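PDB 5Z6P: B-agarase, which probably hydrolyses beta-galactosidic linkages of agarose, as a family 50 glycoside hydrolase with a carbohydrate-binding-like N-terminal domain. Local coordinates for residues A[132-137]-A[202-207]; A[38-41]-A[47-50]. All blocks are in the same frame, centred on the assembly; numbering follows the deposited sequence.

Interaction 1. Residues A[132-137]-A[202-207]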
# COMPACT_ATOMS: atom_id res chain seq x y z
N GLY A 132 -2.30 -16.95 22.36
CA GLY A 132 -1.63 -18.18 22.74
C GLY A 132 -0.32 -17.95 23.47
O GLY A 132 -0.21 -17.04 24.28
N LYS A 133 0.68 -18.77 23.18
CA LYS A 133 1.89 -18.81 24.00
C LYS A 133 2.63 -17.47 23.97
O LYS A 133 2.44 -16.64 23.08
CB LYS A 133 2.81 -19.96 23.56
CG LYS A 133 3.12 -20.01 22.07
CD LYS A 133 3.98 -21.22 21.73
CE LYS A 133 4.15 -21.40 20.23
NZ LYS A 133 4.76 -20.21 19.58
N GLN A 134 3.45 -17.24 24.98
CA GLN A 134 4.28 -16.06 25.00
C GLN A 134 5.27 -16.08 23.82
O GLN A 134 5.85 -17.11 23.50
CB GLN A 134 5.02 -15.99 26.35
CG GLN A 134 5.60 -14.64 26.72
CD GLN A 134 6.02 -14.57 28.19
OE1 GLN A 134 5.24 -14.87 29.09
NE2 GLN A 134 7.27 -14.18 28.43
N GLN A 135 5.38 -14.94 23.15
CA GLN A 135 6.42 -14.67 22.16
C GLN A 135 7.54 -13.77 22.67
O GLN A 135 7.25 -12.84 23.39
CB GLN A 135 5.82 -13.95 20.96
CG GLN A 135 5.00 -14.66 19.83
CD GLN A 135 3.49 -14.58 20.03
OE1 GLN A 135 2.91 -15.56 20.44
NE2 GLN A 135 2.95 -13.35 20.07
N SER A 136 8.77 -13.97 22.21
CA SER A 136 9.82 -12.96 22.38
C SER A 136 9.99 -12.16 21.10
O SER A 136 10.02 -12.74 20.02
CB SER A 136 11.17 -13.59 22.75
OG SER A 136 11.24 -13.86 24.14
N PHE A 137 10.09 -10.84 21.21
CA PHE A 137 10.21 -9.98 20.04
C PHE A 137 11.51 -9.19 20.08
O PHE A 137 11.91 -8.71 21.12
CB PHE A 137 9.02 -9.03 19.93
CG PHE A 137 7.71 -9.74 19.73
CD1 PHE A 137 7.31 -10.13 18.48
CD2 PHE A 137 6.90 -10.05 20.81
CE1 PHE A 137 6.14 -10.80 18.29
CE2 PHE A 137 5.72 -10.70 20.63
CZ PHE A 137 5.33 -11.08 19.36
N LEU A 202 -0.16 -8.44 27.43
CA LEU A 202 0.72 -8.55 28.56
C LEU A 202 2.15 -8.34 28.08
O LEU A 202 2.62 -9.08 27.24
CB LEU A 202 0.59 -9.92 29.22
CG LEU A 202 -0.80 -10.29 29.72
CD1 LEU A 202 -0.78 -11.69 30.28
CD2 LEU A 202 -1.24 -9.27 30.77
N LEU A 203 2.82 -7.33 28.61
CA LEU A 203 4.17 -6.97 28.23
C LEU A 203 5.07 -7.19 29.43
O LEU A 203 4.71 -6.86 30.54
CB LEU A 203 4.24 -5.51 27.78
CG LEU A 203 3.33 -5.04 26.65
CD1 LEU A 203 3.53 -3.55 26.36
CD2 LEU A 203 3.50 -5.87 25.37
N SER A 204 6.25 -7.75 29.22
CA SER A 204 7.19 -8.05 30.28
C SER A 204 8.60 -8.15 29.67
O SER A 204 8.76 -8.23 28.46
CB SER A 204 6.77 -9.36 31.01
OG SER A 204 6.95 -10.46 30.13
N ASN A 205 9.61 -8.14 30.53
CA ASN A 205 10.94 -8.55 30.15
C ASN A 205 11.59 -7.69 29.08
O ASN A 205 12.34 -8.18 28.24
CB ASN A 205 10.83 -9.99 29.71
CG ASN A 205 10.40 -10.95 30.83
OD1 ASN A 205 11.01 -12.02 30.91
ND2 ASN A 205 9.67 -10.45 31.85
N PHE A 206 11.38 -6.39 29.20
CA PHE A 206 12.11 -5.41 28.42
C PHE A 206 13.59 -5.52 28.75
O PHE A 206 13.98 -5.61 29.91
CB PHE A 206 11.62 -3.97 28.69
CG PHE A 206 10.23 -3.69 28.19
CD1 PHE A 206 9.14 -3.95 28.99
CD2 PHE A 206 10.02 -3.19 26.92
CE1 PHE A 206 7.87 -3.71 28.55
CE2 PHE A 206 8.74 -2.95 26.47
CZ PHE A 206 7.67 -3.21 27.29
N ARG A 207 14.40 -5.51 27.69
CA ARG A 207 15.82 -5.81 27.79
C ARG A 207 16.55 -5.39 26.53
O ARG A 207 15.94 -5.16 25.49
CB ARG A 207 16.01 -7.31 28.00
CG ARG A 207 15.56 -8.15 26.82
CD ARG A 207 15.22 -9.55 27.25
NE ARG A 207 14.92 -10.44 26.14
CZ ARG A 207 13.70 -10.84 25.80
NH1 ARG A 207 12.66 -10.44 26.49
NH2 ARG A 207 13.53 -11.66 24.78
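S136 and R207 meet across a beta-sheet in the agarase CBM-like domain, on two strands, 135-140 and 199-210, that do not pair with each other. Strand 95-103 runs between them, antiparallel to both, and the CA atoms of S136 and N205 accordingly stand 9.0 Å apart. Side chains reaching over this middle strand make the contact. R207 NH2 donates to S136 OG over 3.2 Å, with an N-H...O angle of 145°. The hydroxyl lies at the edge of the guanidinium, 20° out of its plane, and the CB of S136 sits beside the same edge, 3.7 Å from NH2. R207 starts with CG between the backbone N and the carbonyl carbon (chi1 66°) and then runs extended as far as NE, which carries the guanidinium over to the serine. The group is also tied to its own strand: NH1 bonds to N205 O at 2.9 Å, nearly in the guanidinium plane. NE is taken by Q209 OE1. D100 on the middle strand joins the group: its OD1 forms a salt bridge with R207 NH1 and a hydrogen bond with S136 OG. Farther along, Q134 NE2 comes within 4.1 Å of S204 OG and makes a weak hydrogen bond to the other carboxylate oxygen of D100. With bonds at NE, NH1 and NH2, the guanidinium is fixed in rotation, and the positive charge beside D100 probably stabilises that residue as a carboxylate.

Interaction 2. Residues A[38-41]-A[47-50]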
# COMPACT_ATOMS: atom_id res chain seq x y z
N PRO A 38 18.37 -6.46 31.41
CA PRO A 38 17.07 -5.85 31.72
C PRO A 38 17.10 -4.32 31.69
O PRO A 38 18.03 -3.71 32.21
CB PRO A 38 16.77 -6.35 33.13
CG PRO A 38 17.55 -7.61 33.24
CD PRO A 38 18.80 -7.40 32.47
N LEU A 39 16.09 -3.71 31.09
CA LEU A 39 16.01 -2.26 31.09
C LEU A 39 15.25 -1.72 32.29
O LEU A 39 15.49 -0.60 32.73
CB LEU A 39 15.36 -1.77 29.80
CG LEU A 39 16.26 -1.86 28.57
CD1 LEU A 39 15.46 -1.61 27.32
CD2 LEU A 39 17.41 -0.88 28.68
N PHE A 40 14.33 -2.51 32.84
CA PHE A 40 13.47 -2.03 33.91
C PHE A 40 13.34 -3.04 35.03
O PHE A 40 13.90 -4.13 34.98
CB PHE A 40 12.08 -1.69 33.38
CG PHE A 40 12.09 -0.71 32.25
CD1 PHE A 40 12.68 0.53 32.41
CD2 PHE A 40 11.53 -1.03 31.04
CE1 PHE A 40 12.71 1.43 31.38
CE2 PHE A 40 11.56 -0.14 29.99
CZ PHE A 40 12.15 1.10 30.16
N ASP A 41 12.59 -2.67 36.06
CA ASP A 41 12.25 -3.58 37.14
C ASP A 41 10.75 -3.57 37.34
O ASP A 41 10.20 -2.60 37.86
CB ASP A 41 12.97 -3.19 38.43
CG ASP A 41 12.72 -4.18 39.55
OD1 ASP A 41 12.21 -5.28 39.26
OD2 ASP A 41 13.06 -3.86 40.70
N LEU A 47 4.98 1.31 37.94
CA LEU A 47 5.76 1.43 36.71
C LEU A 47 6.90 2.42 36.86
O LEU A 47 6.77 3.42 37.57
CB LEU A 47 4.87 1.88 35.56
CG LEU A 47 3.95 0.80 35.03
CD1 LEU A 47 3.05 1.37 33.98
CD2 LEU A 47 4.77 -0.35 34.48
N PRO A 48 8.03 2.14 36.20
CA PRO A 48 9.13 3.11 36.21
C PRO A 48 8.72 4.42 35.54
O PRO A 48 7.81 4.45 34.73
CB PRO A 48 10.25 2.40 35.43
CG PRO A 48 9.61 1.25 34.75
CD PRO A 48 8.44 0.86 35.58
N GLU A 49 9.41 5.49 35.90
CA GLU A 49 9.05 6.83 35.45
C GLU A 49 9.08 6.96 33.91
O GLU A 49 8.42 7.84 33.35
CB GLU A 49 9.98 7.86 36.10
CG GLU A 49 9.27 9.14 36.59
CD GLU A 49 8.35 8.93 37.81
OE1 GLU A 49 8.85 8.79 38.94
OE2 GLU A 49 7.12 8.91 37.64
N GLU A 50 9.80 6.06 33.24
CA GLU A 50 9.94 6.16 31.79
C GLU A 50 8.63 5.95 31.03
O GLU A 50 8.53 6.32 29.87
CB GLU A 50 10.98 5.16 31.27
CG GLU A 50 12.43 5.48 31.61
CD GLU A 50 12.89 4.79 32.88
OE1 GLU A 50 12.03 4.33 33.67
OE2 GLU A 50 14.11 4.72 33.09
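The F40 ring carries L39 CB over the centre of one face, 4.0 Å above the plane, while E50 OE2 lies in the ring plane at its edge. From the second segment, P48 and E50 approach this ring side by side. P48 brings its CG atom, which stands obliquely to the ring at 3.9 Å from F40 CD1; the two side chains cross at about a right angle. The same proline carbon also lies near the root of the phenylalanine, 4.1 Å from F40 CB. E50 reaches the neighbouring carbon of the ring with its carboxylate, its CD standing obliquely to the ring 3.7 Å from F40 CE1, and OE1 is 3.8 Å from the same carbon. Ring and carboxylate planes are inclined by 60°, so the acid is not stacked on the aromatic. The glutamate chain bends at chi2 (94°), and the bend turns the carboxylate back toward the phenylalanine, so that CB and CG as well as the acid group border CE1. The ring hydrogens carry a slight positive charge, so the approach of OE2 in the ring plane is probably mildly favourable. Otherwise the contact is van der Waals packing, apolar where P48 touches the ring and mixed where E50 does. It draws together two ends of the loop connecting strand 36-38 to strand 51-54, within which D41 OD1 accepts a hydrogen bond from S43 N. F51, at the start of strand 51-54, meets the F40 ring edge-to-face. I81 of strand 76-81 touches both F40 and E50, and the backbone of E50 bonds to that of E82, so the loop is laid against the end of that strand.

Overall arrangement
Interaction 1 is partly buried on strands of the CBM-like domain, whereas interaction 2 is a surface contact in a loop at its margin; their centres are 15 Å apart. The chemistry follows the place: charged and polar side chains bridge over a middle strand in 132-137/202-207, while an aromatic ring, a proline and a glutamate pack without hydrogen bonds in 38-41/47-50. Strand 199-210 links the two. Strand 36-38 pairs with it, a probable hydrogen bond joins F206 O to L39 N at 3.1 Å, and F206 CB packs on F40 CD2. F206 and R207 both lie against segment 38-41, while the guanidinium of R207 turns to S136.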